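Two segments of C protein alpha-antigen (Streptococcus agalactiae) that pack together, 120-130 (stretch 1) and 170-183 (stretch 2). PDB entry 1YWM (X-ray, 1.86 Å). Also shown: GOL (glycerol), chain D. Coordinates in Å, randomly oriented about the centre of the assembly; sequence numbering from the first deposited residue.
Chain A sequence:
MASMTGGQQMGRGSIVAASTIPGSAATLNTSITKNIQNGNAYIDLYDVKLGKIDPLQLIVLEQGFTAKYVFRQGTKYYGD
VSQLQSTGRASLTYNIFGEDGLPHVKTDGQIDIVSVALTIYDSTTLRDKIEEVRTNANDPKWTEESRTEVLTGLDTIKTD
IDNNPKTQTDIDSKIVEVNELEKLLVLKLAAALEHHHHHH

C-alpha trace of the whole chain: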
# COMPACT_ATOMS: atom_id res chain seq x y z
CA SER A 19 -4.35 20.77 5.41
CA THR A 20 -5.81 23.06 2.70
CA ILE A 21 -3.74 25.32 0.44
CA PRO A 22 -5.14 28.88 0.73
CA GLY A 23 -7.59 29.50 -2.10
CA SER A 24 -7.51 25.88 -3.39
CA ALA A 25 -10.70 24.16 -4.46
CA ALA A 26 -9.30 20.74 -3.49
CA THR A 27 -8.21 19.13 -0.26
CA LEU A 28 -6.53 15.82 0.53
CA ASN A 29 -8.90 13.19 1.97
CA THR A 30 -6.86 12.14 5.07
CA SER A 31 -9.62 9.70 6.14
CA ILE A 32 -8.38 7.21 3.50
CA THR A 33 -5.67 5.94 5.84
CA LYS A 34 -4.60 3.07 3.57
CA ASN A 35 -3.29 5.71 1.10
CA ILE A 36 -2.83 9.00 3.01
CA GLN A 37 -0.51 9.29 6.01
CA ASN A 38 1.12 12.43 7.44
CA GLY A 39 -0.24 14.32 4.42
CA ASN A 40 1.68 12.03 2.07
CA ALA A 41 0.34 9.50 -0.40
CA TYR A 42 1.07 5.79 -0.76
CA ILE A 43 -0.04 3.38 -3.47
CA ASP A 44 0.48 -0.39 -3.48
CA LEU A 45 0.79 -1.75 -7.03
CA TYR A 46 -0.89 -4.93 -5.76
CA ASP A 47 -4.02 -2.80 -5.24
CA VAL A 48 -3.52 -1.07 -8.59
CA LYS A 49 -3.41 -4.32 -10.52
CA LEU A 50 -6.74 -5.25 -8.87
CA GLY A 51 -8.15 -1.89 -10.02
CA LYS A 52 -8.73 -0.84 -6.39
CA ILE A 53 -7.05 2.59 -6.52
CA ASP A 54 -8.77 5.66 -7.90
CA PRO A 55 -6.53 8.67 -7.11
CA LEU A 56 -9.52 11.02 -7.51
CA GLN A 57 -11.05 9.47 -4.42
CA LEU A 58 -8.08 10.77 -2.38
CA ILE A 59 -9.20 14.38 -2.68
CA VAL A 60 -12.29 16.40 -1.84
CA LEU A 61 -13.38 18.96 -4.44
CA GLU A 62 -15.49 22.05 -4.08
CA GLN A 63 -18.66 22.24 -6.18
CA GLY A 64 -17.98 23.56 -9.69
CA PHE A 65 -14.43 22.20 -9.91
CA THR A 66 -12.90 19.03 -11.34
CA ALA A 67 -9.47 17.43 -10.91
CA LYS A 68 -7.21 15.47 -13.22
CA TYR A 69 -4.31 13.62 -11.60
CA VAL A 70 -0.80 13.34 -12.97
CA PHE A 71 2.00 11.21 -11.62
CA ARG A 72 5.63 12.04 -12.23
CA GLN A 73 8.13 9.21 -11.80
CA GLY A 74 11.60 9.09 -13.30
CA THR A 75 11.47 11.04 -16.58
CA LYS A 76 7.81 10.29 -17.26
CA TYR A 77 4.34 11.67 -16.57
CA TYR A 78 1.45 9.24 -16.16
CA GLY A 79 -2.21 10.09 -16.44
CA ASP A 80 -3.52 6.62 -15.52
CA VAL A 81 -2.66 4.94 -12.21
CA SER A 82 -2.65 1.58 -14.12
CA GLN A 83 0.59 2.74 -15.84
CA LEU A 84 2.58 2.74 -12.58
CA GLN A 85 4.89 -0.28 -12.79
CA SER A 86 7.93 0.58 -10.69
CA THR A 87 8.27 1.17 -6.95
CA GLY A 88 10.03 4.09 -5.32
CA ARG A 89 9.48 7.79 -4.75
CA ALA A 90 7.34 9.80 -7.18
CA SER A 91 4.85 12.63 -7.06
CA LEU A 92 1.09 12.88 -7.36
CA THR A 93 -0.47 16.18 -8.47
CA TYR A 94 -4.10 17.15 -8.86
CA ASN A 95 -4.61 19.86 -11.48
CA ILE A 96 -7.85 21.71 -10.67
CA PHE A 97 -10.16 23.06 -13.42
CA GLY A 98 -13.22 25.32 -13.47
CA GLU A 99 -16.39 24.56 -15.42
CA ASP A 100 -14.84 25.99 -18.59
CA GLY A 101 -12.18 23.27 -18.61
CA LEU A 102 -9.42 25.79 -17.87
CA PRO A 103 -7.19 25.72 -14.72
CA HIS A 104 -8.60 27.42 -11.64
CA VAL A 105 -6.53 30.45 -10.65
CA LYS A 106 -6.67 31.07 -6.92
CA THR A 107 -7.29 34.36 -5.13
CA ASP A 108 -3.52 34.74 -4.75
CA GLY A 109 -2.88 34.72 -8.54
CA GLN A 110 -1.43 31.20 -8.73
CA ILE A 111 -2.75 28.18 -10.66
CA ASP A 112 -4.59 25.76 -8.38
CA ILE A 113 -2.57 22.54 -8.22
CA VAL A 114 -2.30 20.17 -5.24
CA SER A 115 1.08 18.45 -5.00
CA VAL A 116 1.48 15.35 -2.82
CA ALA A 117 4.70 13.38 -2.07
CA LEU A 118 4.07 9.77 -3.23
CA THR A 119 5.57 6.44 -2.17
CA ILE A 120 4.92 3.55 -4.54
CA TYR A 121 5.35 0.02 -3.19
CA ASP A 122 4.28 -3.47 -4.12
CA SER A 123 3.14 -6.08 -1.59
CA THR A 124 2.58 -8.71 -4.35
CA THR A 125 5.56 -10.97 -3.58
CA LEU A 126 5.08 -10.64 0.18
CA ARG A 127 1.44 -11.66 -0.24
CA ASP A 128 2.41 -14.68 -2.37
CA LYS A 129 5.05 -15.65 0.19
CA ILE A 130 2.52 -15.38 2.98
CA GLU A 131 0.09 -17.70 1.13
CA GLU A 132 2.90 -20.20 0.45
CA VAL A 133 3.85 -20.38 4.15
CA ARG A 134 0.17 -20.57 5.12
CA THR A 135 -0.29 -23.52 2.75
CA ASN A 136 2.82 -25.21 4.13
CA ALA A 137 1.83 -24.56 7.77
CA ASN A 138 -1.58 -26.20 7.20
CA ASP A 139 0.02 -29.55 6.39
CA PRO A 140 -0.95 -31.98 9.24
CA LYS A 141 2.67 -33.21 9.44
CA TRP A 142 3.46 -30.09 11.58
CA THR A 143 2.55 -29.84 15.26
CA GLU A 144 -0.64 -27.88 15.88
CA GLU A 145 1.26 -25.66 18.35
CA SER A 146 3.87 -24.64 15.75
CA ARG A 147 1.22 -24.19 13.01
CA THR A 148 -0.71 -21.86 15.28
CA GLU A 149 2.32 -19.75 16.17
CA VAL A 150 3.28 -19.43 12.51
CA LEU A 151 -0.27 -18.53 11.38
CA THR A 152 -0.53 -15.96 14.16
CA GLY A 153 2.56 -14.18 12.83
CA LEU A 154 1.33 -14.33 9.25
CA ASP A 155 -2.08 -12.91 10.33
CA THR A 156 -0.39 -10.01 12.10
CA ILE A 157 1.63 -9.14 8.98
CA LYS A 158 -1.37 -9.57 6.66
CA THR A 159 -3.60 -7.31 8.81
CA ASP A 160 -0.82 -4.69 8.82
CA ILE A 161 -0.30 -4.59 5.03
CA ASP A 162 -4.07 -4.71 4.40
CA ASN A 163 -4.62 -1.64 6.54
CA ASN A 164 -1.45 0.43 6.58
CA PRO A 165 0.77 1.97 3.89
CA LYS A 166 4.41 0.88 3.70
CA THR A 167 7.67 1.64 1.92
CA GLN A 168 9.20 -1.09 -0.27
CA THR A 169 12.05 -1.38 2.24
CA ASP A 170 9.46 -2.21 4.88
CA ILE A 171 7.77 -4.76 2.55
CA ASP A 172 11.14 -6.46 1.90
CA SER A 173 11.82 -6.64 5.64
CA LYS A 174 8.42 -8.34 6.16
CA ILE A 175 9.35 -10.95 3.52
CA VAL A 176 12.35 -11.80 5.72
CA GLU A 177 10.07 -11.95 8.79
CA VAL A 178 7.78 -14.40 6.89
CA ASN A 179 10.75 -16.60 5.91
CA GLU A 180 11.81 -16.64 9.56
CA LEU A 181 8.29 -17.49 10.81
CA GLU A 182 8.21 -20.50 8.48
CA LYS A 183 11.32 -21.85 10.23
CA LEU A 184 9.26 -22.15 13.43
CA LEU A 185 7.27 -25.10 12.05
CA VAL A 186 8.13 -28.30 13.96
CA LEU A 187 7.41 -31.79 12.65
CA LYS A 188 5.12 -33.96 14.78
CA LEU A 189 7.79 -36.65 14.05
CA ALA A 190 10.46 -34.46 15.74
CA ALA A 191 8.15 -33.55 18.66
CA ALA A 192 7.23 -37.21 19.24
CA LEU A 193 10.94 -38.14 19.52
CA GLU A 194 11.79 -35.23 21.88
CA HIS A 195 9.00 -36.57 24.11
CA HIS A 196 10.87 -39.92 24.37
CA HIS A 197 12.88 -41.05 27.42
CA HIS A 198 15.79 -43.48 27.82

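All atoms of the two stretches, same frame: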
# COMPACT_ATOMS: atom_id res chain seq x y z
N ILE A 120 5.54 4.67 -3.86
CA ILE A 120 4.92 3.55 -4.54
C ILE A 120 5.60 2.28 -4.02
O ILE A 120 6.82 2.22 -3.93
CB ILE A 120 5.10 3.63 -6.07
CG1 ILE A 120 4.45 4.92 -6.64
CG2 ILE A 120 4.48 2.42 -6.72
CD1 ILE A 120 4.88 5.21 -8.07
N TYR A 121 4.80 1.28 -3.68
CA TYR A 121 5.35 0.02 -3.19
C TYR A 121 4.56 -1.11 -3.79
O TYR A 121 3.61 -0.88 -4.53
CB TYR A 121 5.34 0.00 -1.66
CG TYR A 121 3.98 -0.04 -0.97
CD1 TYR A 121 3.18 1.11 -0.85
CD2 TYR A 121 3.49 -1.22 -0.39
CE1 TYR A 121 1.94 1.08 -0.17
CE2 TYR A 121 2.25 -1.26 0.29
CZ TYR A 121 1.49 -0.12 0.40
OH TYR A 121 0.28 -0.12 1.05
N ASP A 122 4.97 -2.34 -3.52
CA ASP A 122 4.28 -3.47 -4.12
C ASP A 122 4.35 -4.60 -3.12
O ASP A 122 5.45 -5.13 -2.88
CB ASP A 122 4.96 -3.89 -5.40
CG ASP A 122 4.14 -4.87 -6.19
OD1 ASP A 122 3.11 -5.37 -5.66
OD2 ASP A 122 4.41 -5.15 -7.36
N SER A 123 3.20 -4.96 -2.55
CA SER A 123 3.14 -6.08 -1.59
C SER A 123 2.92 -7.46 -2.29
O SER A 123 2.78 -8.47 -1.61
CB SER A 123 2.06 -5.82 -0.56
OG SER A 123 0.78 -5.82 -1.17
N THR A 124 2.93 -7.49 -3.62
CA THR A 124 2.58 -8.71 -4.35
C THR A 124 3.41 -9.95 -3.93
O THR A 124 2.84 -11.02 -3.65
CB THR A 124 2.67 -8.49 -5.88
OG1 THR A 124 1.66 -7.54 -6.29
CG2 THR A 124 2.28 -9.78 -6.63
N THR A 125 4.72 -9.81 -3.91
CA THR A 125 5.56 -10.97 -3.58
C THR A 125 5.42 -11.37 -2.11
O THR A 125 5.38 -12.57 -1.78
CB THR A 125 6.99 -10.68 -3.93
OG1 THR A 125 7.08 -10.51 -5.36
CG2 THR A 125 7.86 -11.92 -3.64
N LEU A 126 5.37 -10.38 -1.22
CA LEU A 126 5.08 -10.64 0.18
C LEU A 126 3.78 -11.42 0.31
O LEU A 126 3.72 -12.43 1.05
CB LEU A 126 5.01 -9.34 0.99
CG LEU A 126 4.56 -9.37 2.46
CD1 LEU A 126 5.54 -10.25 3.29
CD2 LEU A 126 4.56 -7.93 2.99
N ARG A 127 2.74 -10.99 -0.39
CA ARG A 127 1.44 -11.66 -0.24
C ARG A 127 1.48 -13.11 -0.75
O ARG A 127 0.90 -14.00 -0.14
CB ARG A 127 0.34 -10.87 -0.95
CG ARG A 127 -0.09 -9.60 -0.17
CD ARG A 127 -1.08 -8.70 -1.02
NE ARG A 127 -1.41 -7.47 -0.31
CZ ARG A 127 -2.24 -7.39 0.73
NH1 ARG A 127 -2.45 -6.21 1.30
NH2 ARG A 127 -2.87 -8.47 1.21
N ASP A 128 2.21 -13.33 -1.84
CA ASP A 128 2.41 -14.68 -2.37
C ASP A 128 3.18 -15.51 -1.36
O ASP A 128 2.81 -16.65 -1.10
CB ASP A 128 3.25 -14.64 -3.65
CG ASP A 128 2.45 -14.19 -4.84
OD1 ASP A 128 1.21 -14.16 -4.75
OD2 ASP A 128 3.00 -13.86 -5.91
N LYS A 129 4.25 -14.95 -0.83
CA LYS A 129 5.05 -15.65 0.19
C LYS A 129 4.20 -16.03 1.40
O LYS A 129 4.31 -17.16 1.94
CB LYS A 129 6.26 -14.80 0.62
CG LYS A 129 7.28 -15.56 1.44
CD LYS A 129 7.91 -16.71 0.61
CE LYS A 129 9.13 -17.33 1.27
NZ LYS A 129 8.86 -17.74 2.68
N ILE A 130 3.39 -15.10 1.87
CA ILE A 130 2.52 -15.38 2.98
C ILE A 130 1.60 -16.56 2.68
O ILE A 130 1.41 -17.43 3.54
CB ILE A 130 1.70 -14.13 3.40
CG1 ILE A 130 2.60 -13.11 4.12
CG2 ILE A 130 0.52 -14.58 4.32
CD1 ILE A 130 1.91 -11.69 4.29
N ASP A 170 10.25 -1.55 3.85
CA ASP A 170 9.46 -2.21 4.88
C ASP A 170 8.86 -3.54 4.37
O ASP A 170 8.94 -4.55 5.05
CB ASP A 170 8.40 -1.30 5.48
CG ASP A 170 8.01 -1.69 6.90
OD1 ASP A 170 7.02 -1.15 7.42
OD2 ASP A 170 8.63 -2.54 7.59
N ILE A 171 8.24 -3.51 3.18
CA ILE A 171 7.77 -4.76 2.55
C ILE A 171 8.87 -5.85 2.51
O ILE A 171 8.65 -6.98 2.98
CB ILE A 171 7.21 -4.45 1.13
CG1 ILE A 171 5.95 -3.54 1.23
CG2 ILE A 171 7.02 -5.73 0.30
CD1 ILE A 171 4.71 -4.08 2.02
N ASP A 172 10.05 -5.49 2.01
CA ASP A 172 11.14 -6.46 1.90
C ASP A 172 11.55 -7.01 3.27
O ASP A 172 11.87 -8.19 3.40
CB ASP A 172 12.34 -5.86 1.15
CG ASP A 172 12.05 -5.59 -0.33
OD1 ASP A 172 11.01 -6.05 -0.87
OD2 ASP A 172 12.80 -4.89 -1.03
N SER A 173 11.52 -6.17 4.29
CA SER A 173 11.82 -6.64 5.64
C SER A 173 10.75 -7.63 6.16
O SER A 173 11.07 -8.61 6.87
CB SER A 173 12.06 -5.47 6.61
OG SER A 173 10.86 -4.85 7.00
N LYS A 174 9.50 -7.43 5.75
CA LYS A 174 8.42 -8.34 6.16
C LYS A 174 8.55 -9.70 5.44
O LYS A 174 8.12 -10.72 5.95
CB LYS A 174 7.03 -7.70 5.94
CG LYS A 174 6.72 -6.57 6.91
CD LYS A 174 5.48 -5.85 6.47
CE LYS A 174 4.96 -4.80 7.46
NZ LYS A 174 5.86 -4.38 8.57
N ILE A 175 9.12 -9.70 4.23
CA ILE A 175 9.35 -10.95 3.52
C ILE A 175 10.33 -11.81 4.33
O ILE A 175 10.12 -13.03 4.47
CB ILE A 175 9.86 -10.72 2.08
CG1 ILE A 175 8.73 -10.17 1.21
CG2 ILE A 175 10.39 -12.05 1.46
CD1 ILE A 175 9.18 -9.69 -0.19
N VAL A 176 11.37 -11.15 4.85
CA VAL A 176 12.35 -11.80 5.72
C VAL A 176 11.65 -12.31 6.99
O VAL A 176 11.91 -13.45 7.40
CB VAL A 176 13.55 -10.87 6.10
CG1 VAL A 176 14.49 -11.58 7.13
CG2 VAL A 176 14.33 -10.46 4.87
N GLU A 177 10.82 -11.47 7.63
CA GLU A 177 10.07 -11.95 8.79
C GLU A 177 9.24 -13.22 8.49
O GLU A 177 9.12 -14.12 9.36
CB GLU A 177 9.16 -10.85 9.37
CG GLU A 177 9.93 -9.68 10.00
CD GLU A 177 9.02 -8.54 10.43
OE1 GLU A 177 7.81 -8.78 10.63
OE2 GLU A 177 9.51 -7.39 10.57
N VAL A 178 8.65 -13.27 7.29
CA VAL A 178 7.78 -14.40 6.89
C VAL A 178 8.65 -15.64 6.70
O VAL A 178 8.27 -16.74 7.12
CB VAL A 178 6.97 -14.06 5.62
CG1 VAL A 178 6.27 -15.33 5.02
CG2 VAL A 178 5.87 -13.01 5.96
N ASN A 179 9.81 -15.48 6.06
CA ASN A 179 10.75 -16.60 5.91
C ASN A 179 11.18 -17.17 7.25
O ASN A 179 11.30 -18.41 7.40
CB ASN A 179 12.02 -16.15 5.18
CG ASN A 179 11.76 -15.67 3.79
OD1 ASN A 179 10.78 -16.05 3.16
ND2 ASN A 179 12.66 -14.81 3.29
N GLU A 180 11.45 -16.27 8.20
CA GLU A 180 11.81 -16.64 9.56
C GLU A 180 10.69 -17.34 10.33
O GLU A 180 10.94 -18.34 11.03
CB GLU A 180 12.34 -15.43 10.36
CG GLU A 180 13.72 -14.98 9.89
CD GLU A 180 14.78 -16.09 10.02
OE1 GLU A 180 14.83 -16.72 11.10
OE2 GLU A 180 15.52 -16.34 9.05
N LEU A 181 9.47 -16.81 10.23
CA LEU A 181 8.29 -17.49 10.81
C LEU A 181 8.15 -18.94 10.33
O LEU A 181 7.85 -19.85 11.12
CB LEU A 181 6.98 -16.72 10.49
CG LEU A 181 6.66 -15.48 11.35
CD1 LEU A 181 5.59 -14.60 10.62
CD2 LEU A 181 6.20 -15.89 12.74
N GLU A 182 8.35 -19.16 9.04
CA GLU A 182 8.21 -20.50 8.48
C GLU A 182 9.18 -21.48 9.13
O GLU A 182 8.87 -22.65 9.32
CB GLU A 182 8.41 -20.48 6.96
CG GLU A 182 8.13 -21.83 6.30
CD GLU A 182 8.13 -21.76 4.79
OE1 GLU A 182 7.19 -22.30 4.15
OE2 GLU A 182 9.08 -21.16 4.27
N LYS A 183 10.34 -20.99 9.53
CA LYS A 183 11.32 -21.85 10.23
C LYS A 183 10.87 -22.29 11.62
O LYS A 183 11.48 -23.20 12.19
CB LYS A 183 12.71 -21.20 10.27
CG LYS A 183 13.30 -20.87 8.91
CD LYS A 183 14.64 -20.17 9.09
CE LYS A 183 15.23 -19.65 7.77
NZ LYS A 183 16.47 -18.83 8.09
C1 GOL D . 6.95 -22.93 0.85
O1 GOL D . 8.00 -23.56 1.53
C2 GOL D . 7.44 -21.63 0.24
O2 GOL D . 8.74 -21.78 -0.29
C3 GOL D . 7.40 -20.58 1.33
O3 GOL D . 8.72 -20.30 1.77

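How do the two backbones lie against each other? Stretch 1 leaves a strand at Y121, passes through a short turn and enters a helix at T124; stretch 2 is helical from D170 almost throughout. The two helices run in the same direction, their axes inclined by only 13° and 9.4 Å apart at closest approach. This near-parallel course keeps the pairing regular: S123 lies beside I171, L126 beside I175 and I130 beside V178, with the CA atoms of L126 and I175 closest at 5.4 Å. The first helix starts just after S123, where the D122 side chain reaches forward, its OD1 accepting hydrogen bonds from T124 N (2.9 Å) and T124 OG1 (2.7 Å).

What fills the space between the helices? L126 is the central knob, set into a hole formed by I171, K174, I175 and V178. Its CA-to-CB bond points sideways, but its end comes nearer the partner helix. L126 CD1 lies 3.8 Å from I175 CG1 and 3.9 Å from V178 CG2, while L126 CD2 lies 4.0 Å from I171 CD1. K174 contributes the aliphatic part of its chain, with K174 CB 3.9 Å from L126 CD2; its end leads away, and K174 NZ makes a weak, salt-bridging hydrogen bond to D170 OD2 at 3.5 Å. One turn beyond L126, I130 CG1 extends the apolar seam by meeting V178 CG2 at 3.8 Å.

How does the packing continue before the first helix begins? I171 points toward stretch 1 and spans the junction of strand, turn and helix. I171 CG1 approaches Y121 CD2 obliquely at 3.7 Å, I171 CG2 lies 3.6 Å from D122 O, and I171 CD1 is 4.1 Å from S123 CB. One branched aliphatic side chain thus touches the strand end and the turn as well as L126.

Where does polar chemistry take over? K129 points toward stretch 2 and combines both kinds of contact: K129 CG packs 3.7 Å from V178 CG1, while its ammonium group reaches polar partners. K129 NZ donates a hydrogen bond to N179 OD1 at 2.6 Å, although the position of that oxygen is less certain because it crowds a neighbouring atom in the model. Opposite charges also draw K129 NZ and E182 OE2 into a long salt bridge of 3.8 Å. A glycerol, probably from the crystallisation liquor, links the same pair more closely: its O3 accepts a hydrogen bond from K129 NZ and donates one to E182 OE2, each 2.7 Å long.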